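Local coordinates for metal transporter CNNM3 (Homo sapiens, PDB 6DFD), which probably takes part in magnesium efflux across the membrane and dimerizes through its cyclic nucleotide-binding homology domain, at residues Q85-D90 with S187-I192; D109-I114 with I192-L197; E120-K125 with D180-A185. The protein carries 6 engineered substitutions. All coordinates share one frame; numbering follows the deposited sequence.

Overall arrangement
After the N-terminal helices 47-60 and 71-78, the chain enters the beta-barrel at strand 84-87, which interaction 1 (85-90 with 187-192) joins to strand 189-195 and so closes a loop of 96 residues. Strand 110-114 pairs farther along that late strand in interaction 2 (109-114 with 192-197). Interactions 1 and 2 share Ile192, touch, and cross along the chain, making three neighbouring strands of one antiparallel sheet. Interaction 3 (120-125 with 180-185) lies nested inside both loops and pairs two strands of the other sheet at the dimer contact. Its centre is about 17 Å from that of interaction 1, which it touches through Ala185.

Interaction 1 (Q85-D90 with S187-I192); sequences QEVRFD and SDLQLI
Chi1 of Asp188 (-69°) sets CG anti to its carbonyl carbon, on the way to the main chain of Phe89, and chi1 of Phe89 (-175°) sets CG anti to its own backbone N, against the backbone of Ser187. The Asp188 carboxylate meets the main chain just beyond strand 84-87: Phe89 N donates to Asp188 OD1 at 2.7 Å, nearly in line with the C-O bond of the acceptor. A water donates to the same OD1 at 2.6 Å and also to Phe89 O, so this oxygen holds two donors and both backbone polar groups of Phe89 are engaged, one directly and one through the water. Arg88 and Glu86 stand near the carboxylate without touching it and with opposite charges, so any shift in its ionisation is probably small. The Phe89 ring packs against Ser187, whose N sits over one face, 3.7 Å above the ring plane and displaced toward the rim.

Beyond this turn the chains form a regular antiparallel pair. Val87 and Leu189 exchange two N-H...O=C bonds, as do Gln85 and Leu191, while Glu86 and Gln190 form the non-hydrogen-bonded pair between them. Val87 and Leu189 point the same way and lie side by side, with Val87 CB 3.9 Å from Leu189 CB. Val87 CG2 also reaches Leu191 CD1 at 4.1 Å, so the three aliphatic residues make one apolar patch on the inward face.

Strand 84-87 lies at the outer edge of its sheet. Leu101 of strand 100-102 packs against Val87, Leu189 and Leu191, bridging to the opposing sheet. Leu191 also touches Ile112 and Ile114 of the adjoining strand 110-114, and His99 stacks on the Phe89 ring just before strand 100-102.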
loop_
_atom_site.group_PDB
_atom_site.type_symbol
_atom_site.label_atom_id
_atom_site.label_comp_id
_atom_site.label_asym_id
_atom_site.label_seq_id
_atom_site.Cartn_x
_atom_site.Cartn_y
_atom_site.Cartn_z
ATOM N N GLN A 85 -20.039 -0.620 -5.913
ATOM C CA GLN A 85 -19.870 -2.059 -6.045
ATOM C C GLN A 85 -19.463 -2.638 -4.702
ATOM O O GLN A 85 -19.089 -1.924 -3.777
ATOM C CB GLN A 85 -18.823 -2.411 -7.110
ATOM C CG GLN A 85 -19.109 -1.846 -8.506
ATOM C CD GLN A 85 -20.057 -2.697 -9.327
ATOM O OE1 GLN A 85 -20.602 -3.693 -8.847
ATOM N NE2 GLN A 85 -20.250 -2.311 -10.584
ATOM N N GLU A 86 -19.539 -3.954 -4.599
ATOM C CA GLU A 86 -19.128 -4.636 -3.389
ATOM C C GLU A 86 -18.278 -5.836 -3.758
ATOM O O GLU A 86 -18.307 -6.330 -4.889
ATOM C CB GLU A 86 -20.338 -5.094 -2.564
ATOM C CG GLU A 86 -21.209 -6.119 -3.285
ATOM C CD GLU A 86 -22.269 -6.736 -2.388
ATOM O OE1 GLU A 86 -22.157 -6.603 -1.150
ATOM O OE2 GLU A 86 -23.213 -7.350 -2.924
ATOM N N VAL A 87 -17.530 -6.309 -2.774
ATOM C CA VAL A 87 -16.952 -7.638 -2.804
ATOM C C VAL A 87 -17.540 -8.366 -1.613
ATOM O O VAL A 87 -17.435 -7.887 -0.476
ATOM C CB VAL A 87 -15.416 -7.609 -2.754
ATOM C CG1 VAL A 87 -14.849 -9.015 -2.563
ATOM C CG2 VAL A 87 -14.865 -6.999 -4.034
ATOM N N ARG A 88 -18.209 -9.479 -1.882
ATOM C CA ARG A 88 -18.693 -10.371 -0.841
ATOM C C ARG A 88 -17.562 -11.330 -0.517
ATOM O O ARG A 88 -17.157 -12.135 -1.362
ATOM C CB ARG A 88 -19.936 -11.114 -1.312
ATOM C CG ARG A 88 -21.058 -10.191 -1.704
ATOM C CD ARG A 88 -22.375 -10.926 -1.650
ATOM N NE ARG A 88 -22.660 -11.384 -0.294
ATOM C CZ ARG A 88 -23.620 -12.248 0.015
ATOM N NH1 ARG A 88 -24.391 -12.754 -0.940
ATOM N NH2 ARG A 88 -23.803 -12.608 1.279
ATOM N N PHE A 89 -17.029 -11.226 0.691
ATOM C CA PHE A 89 -15.842 -11.981 1.037
ATOM C C PHE A 89 -16.231 -13.393 1.464
ATOM O O PHE A 89 -17.081 -13.578 2.341
ATOM C CB PHE A 89 -15.072 -11.267 2.146
ATOM C CG PHE A 89 -13.773 -11.911 2.470
ATOM C CD1 PHE A 89 -12.705 -11.795 1.608
ATOM C CD2 PHE A 89 -13.622 -12.656 3.623
ATOM C CE1 PHE A 89 -11.501 -12.403 1.896
ATOM C CE2 PHE A 89 -12.420 -13.264 3.911
ATOM C CZ PHE A 89 -11.359 -13.135 3.048
ATOM N N ASP A 90 -15.620 -14.386 0.826
ATOM C CA ASP A 90 -15.894 -15.802 1.089
ATOM C C ASP A 90 -14.801 -16.311 2.020
ATOM O O ASP A 90 -13.701 -16.657 1.579
ATOM C CB ASP A 90 -15.939 -16.595 -0.214
ATOM C CG ASP A 90 -16.248 -18.067 -0.000
ATOM O OD1 ASP A 90 -16.292 -18.522 1.161
ATOM O OD2 ASP A 90 -16.443 -18.769 -1.013
ATOM N N SER A 187 -11.734 -8.794 3.505
ATOM C CA SER A 187 -13.011 -8.630 4.184
ATOM C C SER A 187 -14.030 -8.271 3.117
ATOM O O SER A 187 -13.667 -7.992 1.973
ATOM C CB SER A 187 -12.951 -7.532 5.247
ATOM O OG SER A 187 -12.850 -6.244 4.631
ATOM N N ASP A 188 -15.309 -8.257 3.493
ATOM C CA ASP A 188 -16.290 -7.638 2.611
ATOM C C ASP A 188 -15.819 -6.233 2.278
ATOM O O ASP A 188 -15.313 -5.519 3.146
ATOM C CB ASP A 188 -17.665 -7.550 3.263
ATOM C CG ASP A 188 -18.325 -8.900 3.454
ATOM O OD1 ASP A 188 -17.930 -9.890 2.799
ATOM O OD2 ASP A 188 -19.268 -8.936 4.263
ATOM N N LEU A 189 -15.977 -5.836 1.019
ATOM C CA LEU A 189 -15.594 -4.498 0.590
ATOM C C LEU A 189 -16.806 -3.747 0.068
ATOM O O LEU A 189 -17.642 -4.319 -0.638
ATOM C CB LEU A 189 -14.536 -4.512 -0.526
ATOM C CG LEU A 189 -13.242 -5.292 -0.302
ATOM C CD1 LEU A 189 -12.341 -5.135 -1.516
ATOM C CD2 LEU A 189 -12.536 -4.827 0.962
ATOM N N GLN A 190 -16.874 -2.455 0.392
ATOM C CA GLN A 190 -17.750 -1.522 -0.301
ATOM C C GLN A 190 -16.862 -0.540 -1.049
ATOM O O GLN A 190 -15.983 0.086 -0.441
ATOM C CB GLN A 190 -18.684 -0.788 0.664
ATOM C CG GLN A 190 -19.810 -0.028 -0.032
ATOM C CD GLN A 190 -20.792 -0.948 -0.746
ATOM O OE1 GLN A 190 -21.132 -2.022 -0.249
ATOM N NE2 GLN A 190 -21.244 -0.529 -1.923
ATOM N N LEU A 191 -17.114 -0.407 -2.355
ATOM C CA LEU A 191 -16.179 0.173 -3.308
ATOM C C LEU A 191 -16.845 1.224 -4.181
ATOM O O LEU A 191 -18.021 1.106 -4.545
ATOM C CB LEU A 191 -15.611 -0.899 -4.264
ATOM C CG LEU A 191 -14.868 -2.093 -3.675
ATOM C CD1 LEU A 191 -14.406 -2.981 -4.797
ATOM C CD2 LEU A 191 -13.697 -1.644 -2.828
ATOM N N ILE A 192 -16.044 2.222 -4.552
ATOM C CA ILE A 192 -16.286 3.080 -5.709
ATOM C C ILE A 192 -15.436 2.540 -6.851
ATOM O O ILE A 192 -14.219 2.389 -6.701
ATOM C CB ILE A 192 -15.921 4.544 -5.394
ATOM C CG1 ILE A 192 -16.869 5.108 -4.333
ATOM C CG2 ILE A 192 -15.919 5.408 -6.659
ATOM C CD1 ILE A 192 -18.354 5.126 -4.753
HETATM O O HOH W 1 -19.469 -12.004 2.848
#

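Interaction 2 (D109-I114 with I192-L197); sequences DYFILI and IKVTRL
Lys193 lays its CE over one face of the Tyr110 ring, 3.5 Å from the ring centroid in a CH-pi contact displaced toward the rim. Its chain runs extended beyond CG, and NZ stays over the same face, 4.2 Å from the Tyr110 centroid and 21° off the ring normal, a cation-pi interaction. Within the beta-barrel of this cyclic nucleotide-binding homology domain, the pair straddles two central antiparallel strands, 110-114 and 189-195. With chi1 at 51°, Tyr110 CG sits between the backbone N and the carbonyl carbon, which starts the ring beside the Lys193 chain on the same face of the sheet. The phenol OH, at the other end of the ring, hydrogen-bonds Leu101 O in the facing strand 100-102.

Phe111 with Val194 and Leu113 with Ile192 are hydrogen-bonded pairs, and the bond from Phe111 N to Val194 O is short at 2.7 Å and almost straight (174°). Their side chains occupy the other face of the sheet, where Leu113 CB comes within 4.2 Å of Ile192 CB. Helices 47-60 and 71-78 cover this face: Phe111 and Leu113 meet Leu57, Ile192 meets Leu50 and Leu78, and Val194 meets Leu77.

Strand 189-195 runs directly into helix 196-207. Thr195 is the N-cap, its OG1 capping a backbone N of the helix, while its own N bonds Gln198 OE1. The last rung of the pairing falls at this junction, where Arg196 N donates to Asp109 O at 2.9 Å. One water closes the same corner, donating to Asp109 OD2 at 3.0 Å and accepting from Leu197 N at the start of the helix.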
loop_
_atom_site.group_PDB
_atom_site.type_symbol
_atom_site.label_atom_id
_atom_site.label_comp_id
_atom_site.label_asym_id
_atom_site.label_seq_id
_atom_site.Cartn_x
_atom_site.Cartn_y
_atom_site.Cartn_z
ATOM N N ASP A 109 -8.759 -1.516 -16.486
ATOM C CA ASP A 109 -9.229 -0.237 -17.003
ATOM C C ASP A 109 -10.217 0.424 -16.048
ATOM O O ASP A 109 -11.138 1.123 -16.487
ATOM C CB ASP A 109 -9.864 -0.402 -18.388
ATOM C CG ASP A 109 -11.178 -1.156 -18.344
ATOM O OD1 ASP A 109 -11.416 -1.891 -17.365
ATOM O OD2 ASP A 109 -11.975 -1.005 -19.294
ATOM N N TYR A 110 -10.034 0.238 -14.743
ATOM C CA TYR A 110 -10.876 0.930 -13.781
ATOM C C TYR A 110 -10.066 1.396 -12.583
ATOM O O TYR A 110 -9.008 0.848 -12.256
ATOM C CB TYR A 110 -12.043 0.058 -13.310
ATOM C CG TYR A 110 -11.635 -1.326 -12.839
ATOM C CD1 TYR A 110 -11.078 -1.515 -11.586
ATOM C CD2 TYR A 110 -11.815 -2.436 -13.656
ATOM C CE1 TYR A 110 -10.704 -2.779 -11.151
ATOM C CE2 TYR A 110 -11.450 -3.708 -13.231
ATOM C CZ TYR A 110 -10.894 -3.871 -11.982
ATOM O OH TYR A 110 -10.530 -5.132 -11.568
ATOM N N PHE A 111 -10.589 2.443 -11.957
ATOM C CA PHE A 111 -10.096 3.018 -10.717
ATOM C C PHE A 111 -11.004 2.550 -9.590
ATOM O O PHE A 111 -12.219 2.438 -9.776
ATOM C CB PHE A 111 -10.109 4.546 -10.839
ATOM C CG PHE A 111 -10.076 5.290 -9.537
ATOM C CD1 PHE A 111 -11.249 5.552 -8.835
ATOM C CD2 PHE A 111 -8.885 5.788 -9.043
ATOM C CE1 PHE A 111 -11.221 6.251 -7.651
ATOM C CE2 PHE A 111 -8.852 6.495 -7.850
ATOM C CZ PHE A 111 -10.020 6.728 -7.155
ATOM N N ILE A 112 -10.416 2.258 -8.430
ATOM C CA ILE A 112 -11.177 1.835 -7.262
ATOM C C ILE A 112 -10.774 2.658 -6.051
ATOM O O ILE A 112 -9.584 2.894 -5.807
ATOM C CB ILE A 112 -10.990 0.329 -6.975
ATOM C CG1 ILE A 112 -11.733 -0.483 -8.035
ATOM C CG2 ILE A 112 -11.499 -0.018 -5.581
ATOM C CD1 ILE A 112 -11.426 -1.947 -8.008
ATOM N N LEU A 113 -11.773 3.090 -5.287
ATOM C CA LEU A 113 -11.569 3.655 -3.962
ATOM C C LEU A 113 -12.351 2.790 -2.990
ATOM O O LEU A 113 -13.510 2.449 -3.255
ATOM C CB LEU A 113 -12.030 5.114 -3.873
ATOM C CG LEU A 113 -11.917 5.710 -2.462
ATOM C CD1 LEU A 113 -11.490 7.124 -2.505
ATOM C CD2 LEU A 113 -13.237 5.632 -1.723
ATOM N N ILE A 114 -11.720 2.422 -1.883
ATOM C CA ILE A 114 -12.351 1.556 -0.891
ATOM C C ILE A 114 -13.163 2.427 0.055
ATOM O O ILE A 114 -12.606 3.249 0.789
ATOM C CB ILE A 114 -11.304 0.735 -0.120
ATOM C CG1 ILE A 114 -10.530 -0.172 -1.077
ATOM C CG2 ILE A 114 -11.980 -0.123 0.989
ATOM C CD1 ILE A 114 -9.378 -0.912 -0.408
ATOM N N ILE A 192 -16.044 2.222 -4.552
ATOM C CA ILE A 192 -16.286 3.080 -5.709
ATOM C C ILE A 192 -15.436 2.540 -6.851
ATOM O O ILE A 192 -14.219 2.389 -6.701
ATOM C CB ILE A 192 -15.921 4.544 -5.394
ATOM C CG1 ILE A 192 -16.869 5.108 -4.333
ATOM C CG2 ILE A 192 -15.919 5.408 -6.659
ATOM C CD1 ILE A 192 -18.354 5.126 -4.753
ATOM N N LYS A 193 -16.066 2.231 -7.983
ATOM C CA LYS A 193 -15.375 1.724 -9.164
ATOM C C LYS A 193 -15.697 2.612 -10.354
ATOM O O LYS A 193 -16.859 2.703 -10.770
ATOM C CB LYS A 193 -15.788 0.290 -9.478
ATOM C CG LYS A 193 -15.023 -0.332 -10.633
ATOM C CD LYS A 193 -15.670 -1.643 -11.081
ATOM C CE LYS A 193 -14.683 -2.551 -11.802
ATOM N NZ LYS A 193 -15.283 -3.874 -12.169
ATOM N N VAL A 194 -14.669 3.227 -10.929
ATOM C CA VAL A 194 -14.832 4.119 -12.074
ATOM C C VAL A 194 -14.014 3.562 -13.225
ATOM O O VAL A 194 -12.786 3.448 -13.119
ATOM C CB VAL A 194 -14.411 5.556 -11.746
ATOM C CG1 VAL A 194 -14.531 6.442 -12.993
ATOM C CG2 VAL A 194 -15.267 6.085 -10.626
ATOM N N THR A 195 -14.689 3.208 -14.313
ATOM C CA THR A 195 -13.992 2.721 -15.485
ATOM C C THR A 195 -13.470 3.887 -16.313
ATOM O O THR A 195 -13.901 5.037 -16.172
ATOM C CB THR A 195 -14.898 1.848 -16.359
ATOM O OG1 THR A 195 -15.911 2.657 -16.968
ATOM C CG2 THR A 195 -15.560 0.741 -15.535
ATOM N N ARG A 196 -12.528 3.569 -17.193
ATOM C CA ARG A 196 -11.984 4.586 -18.079
ATOM C C ARG A 196 -13.083 5.219 -18.921
ATOM O O ARG A 196 -13.102 6.439 -19.112
ATOM C CB ARG A 196 -10.905 3.969 -18.965
ATOM C CG ARG A 196 -10.259 4.947 -19.933
ATOM C CD ARG A 196 -8.998 4.365 -20.555
ATOM N NE ARG A 196 -9.170 2.969 -20.955
ATOM C CZ ARG A 196 -8.245 2.243 -21.576
ATOM N NH1 ARG A 196 -7.068 2.773 -21.883
ATOM N NH2 ARG A 196 -8.500 0.981 -21.897
ATOM N N LEU A 197 -14.015 4.408 -19.432
ATOM C CA LEU A 197 -15.088 4.962 -20.251
ATOM C C LEU A 197 -15.999 5.855 -19.422
ATOM O O LEU A 197 -16.438 6.906 -19.891
ATOM C CB LEU A 197 -15.893 3.841 -20.909
ATOM C CG LEU A 197 -15.247 3.138 -22.105
ATOM C CD1 LEU A 197 -16.158 2.030 -22.623
ATOM C CD2 LEU A 197 -14.930 4.122 -23.225
HETATM O O HOH W 2 -13.673 1.404 -19.574
#

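Interaction 3 (E120-K125 with D180-A185); sequences EVEIGK and DYTVRA
Ile123 and Tyr181 lie side by side on the tightly packed face, where Ile123 CD1 comes 3.7 Å from Tyr181 CD1 and slants against the ring. Farther along this face Val121 CG2 meets Val183 CG2 at 4.1 Å, also with the two side chains pointing alike. Their strands, 119-123 and 181-185, are the central two of one antiparallel sheet of the beta-barrel in the cyclic nucleotide-binding homology domain. Glu120 with Arg184 and Glu122 with Thr182 each exchange two backbone bonds, and Gly124 N extends the pairing to Asp180 O at 3.1 Å.

The opposite face is polar, partly exposed and more loosely joined. Arg184 offers NH2 at the edge of its guanidinium to Glu120 OE2, a salt bridge whose hydrogen bond is weak at 3.4 Å. The carboxylate and guanidinium planes stand 84° apart, so the groups do not form a flat two-bond pair. A water reinforces the link, accepting from Arg184 NE at 2.9 Å and donating to Glu120 OE2. Next along the strands, Thr182 OG1 bonds Glu122 OE1 weakly at 3.5 Å; both side chains have stronger partners in Arg104, whose NH1 forms a salt bridge with Glu122 OE1 and whose N bonds Thr182 OG1.

Where strand 119-123 ends and strand 181-185 begins, the second subunit packs against the pair. Asp180 OD2 accepts Lys125 N of the second subunit, with the same bond repeated in reverse, while Tyr181 OH bonds Glu126 of that subunit and the two copies of Ile123 pack together. Asp180 OD1, by contrast, is buried without a partner in the model. The chemistry thus implies a division of labour: backbone bonds and apolar packing join the strands, one weak salt bridge and a weak hydroxyl-carboxylate bond, backed by Arg104 and a water, link the polar face, and reciprocal carboxylate-to-backbone bonds help hold the dimer.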
loop_
_atom_site.group_PDB
_atom_site.type_symbol
_atom_site.label_atom_id
_atom_site.label_comp_id
_atom_site.label_asym_id
_atom_site.label_seq_id
_atom_site.Cartn_x
_atom_site.Cartn_y
_atom_site.Cartn_z
ATOM N N GLU A 120 -5.158 -6.516 0.957
ATOM C CA GLU A 120 -3.720 -6.710 0.943
ATOM C C GLU A 120 -3.207 -6.310 -0.425
ATOM O O GLU A 120 -3.772 -6.708 -1.454
ATOM C CB GLU A 120 -3.337 -8.162 1.241
ATOM C CG GLU A 120 -1.828 -8.422 1.178
ATOM C CD GLU A 120 -1.466 -9.859 1.531
ATOM O OE1 GLU A 120 -1.279 -10.146 2.729
ATOM O OE2 GLU A 120 -1.386 -10.694 0.605
ATOM N N VAL A 121 -2.141 -5.526 -0.428
ATOM C CA VAL A 121 -1.500 -5.042 -1.635
ATOM C C VAL A 121 -0.104 -5.633 -1.671
ATOM O O VAL A 121 0.626 -5.560 -0.675
ATOM C CB VAL A 121 -1.426 -3.504 -1.660
ATOM C CG1 VAL A 121 -0.885 -3.024 -2.989
ATOM C CG2 VAL A 121 -2.784 -2.890 -1.374
ATOM N N GLU A 122 0.272 -6.204 -2.810
ATOM C CA GLU A 122 1.660 -6.575 -3.059
ATOM C C GLU A 122 2.118 -5.806 -4.289
ATOM O O GLU A 122 1.486 -5.893 -5.346
ATOM C CB GLU A 122 1.817 -8.089 -3.233
ATOM C CG GLU A 122 1.207 -8.656 -4.479
ATOM C CD GLU A 122 2.238 -8.888 -5.562
ATOM O OE1 GLU A 122 2.248 -8.119 -6.544
ATOM O OE2 GLU A 122 3.048 -9.829 -5.419
ATOM N N ILE A 123 3.200 -5.039 -4.150
ATOM C CA ILE A 123 3.463 -3.956 -5.090
ATOM C C ILE A 123 4.960 -3.783 -5.311
ATOM O O ILE A 123 5.782 -4.030 -4.422
ATOM C CB ILE A 123 2.822 -2.641 -4.591
ATOM C CG1 ILE A 123 3.013 -1.532 -5.627
ATOM C CG2 ILE A 123 3.405 -2.238 -3.252
ATOM C CD1 ILE A 123 1.967 -0.457 -5.547
ATOM N N GLY A 124 5.301 -3.349 -6.527
ATOM C CA GLY A 124 6.665 -3.001 -6.866
ATOM C C GLY A 124 7.473 -4.209 -7.297
ATOM O O GLY A 124 7.001 -5.349 -7.318
ATOM N N LYS A 125 8.731 -3.940 -7.654
ATOM C CA LYS A 125 9.618 -5.001 -8.122
ATOM C C LYS A 125 9.920 -6.010 -7.022
ATOM O O LYS A 125 10.219 -7.172 -7.317
ATOM C CB LYS A 125 10.927 -4.409 -8.657
ATOM C CG LYS A 125 10.786 -3.632 -9.962
ATOM C CD LYS A 125 10.655 -2.141 -9.701
ATOM C CE LYS A 125 10.084 -1.382 -10.888
ATOM N NZ LYS A 125 9.380 -0.144 -10.447
ATOM N N ASP A 180 1.471 -2.881 -11.632
ATOM C CA ASP A 180 2.559 -3.599 -10.971
ATOM C C ASP A 180 2.201 -3.909 -9.526
ATOM O O ASP A 180 3.040 -3.836 -8.625
ATOM C CB ASP A 180 3.861 -2.806 -11.048
ATOM C CG ASP A 180 3.809 -1.524 -10.252
ATOM O OD1 ASP A 180 2.705 -1.138 -9.816
ATOM O OD2 ASP A 180 4.877 -0.907 -10.054
ATOM N N TYR A 181 0.935 -4.234 -9.285
ATOM C CA TYR A 181 0.484 -4.596 -7.954
ATOM C C TYR A 181 -0.683 -5.557 -8.065
ATOM O O TYR A 181 -1.391 -5.606 -9.075
ATOM C CB TYR A 181 0.074 -3.373 -7.126
ATOM C CG TYR A 181 -0.763 -2.340 -7.859
ATOM C CD1 TYR A 181 -0.163 -1.258 -8.495
ATOM C CD2 TYR A 181 -2.149 -2.429 -7.889
ATOM C CE1 TYR A 181 -0.922 -0.302 -9.156
ATOM C CE2 TYR A 181 -2.917 -1.477 -8.548
ATOM C CZ TYR A 181 -2.296 -0.416 -9.179
ATOM O OH TYR A 181 -3.051 0.536 -9.831
ATOM N N THR A 182 -0.860 -6.335 -7.007
ATOM C CA THR A 182 -2.035 -7.163 -6.820
ATOM C C THR A 182 -2.742 -6.670 -5.572
ATOM O O THR A 182 -2.090 -6.334 -4.575
ATOM C CB THR A 182 -1.654 -8.650 -6.685
ATOM O OG1 THR A 182 -0.844 -9.033 -7.802
ATOM C CG2 THR A 182 -2.885 -9.536 -6.637
ATOM N N VAL A 183 -4.071 -6.612 -5.635
ATOM C CA VAL A 183 -4.888 -6.130 -4.526
ATOM C C VAL A 183 -5.974 -7.157 -4.267
ATOM O O VAL A 183 -6.773 -7.459 -5.161
ATOM C CB VAL A 183 -5.505 -4.751 -4.815
ATOM C CG1 VAL A 183 -6.384 -4.310 -3.654
ATOM C CG2 VAL A 183 -4.412 -3.729 -5.078
ATOM N N ARG A 184 -6.019 -7.679 -3.043
ATOM C CA ARG A 184 -6.940 -8.749 -2.698
ATOM C C ARG A 184 -7.753 -8.366 -1.474
ATOM O O ARG A 184 -7.193 -7.927 -0.466
ATOM C CB ARG A 184 -6.183 -10.060 -2.425
ATOM C CG ARG A 184 -7.089 -11.232 -2.070
ATOM C CD ARG A 184 -6.289 -12.516 -1.855
ATOM N NE ARG A 184 -5.231 -12.347 -0.864
ATOM C CZ ARG A 184 -5.354 -12.598 0.435
ATOM N NH1 ARG A 184 -6.501 -13.041 0.942
ATOM N NH2 ARG A 184 -4.318 -12.395 1.232
ATOM N N ALA A 185 -9.059 -8.597 -1.541
ATOM C CA ALA A 185 -9.918 -8.370 -0.389
ATOM C C ALA A 185 -9.521 -9.273 0.768
ATOM O O ALA A 185 -9.242 -10.462 0.579
ATOM C CB ALA A 185 -11.372 -8.640 -0.754
HETATM O O HOH W 3 -2.873 -11.348 -2.149
#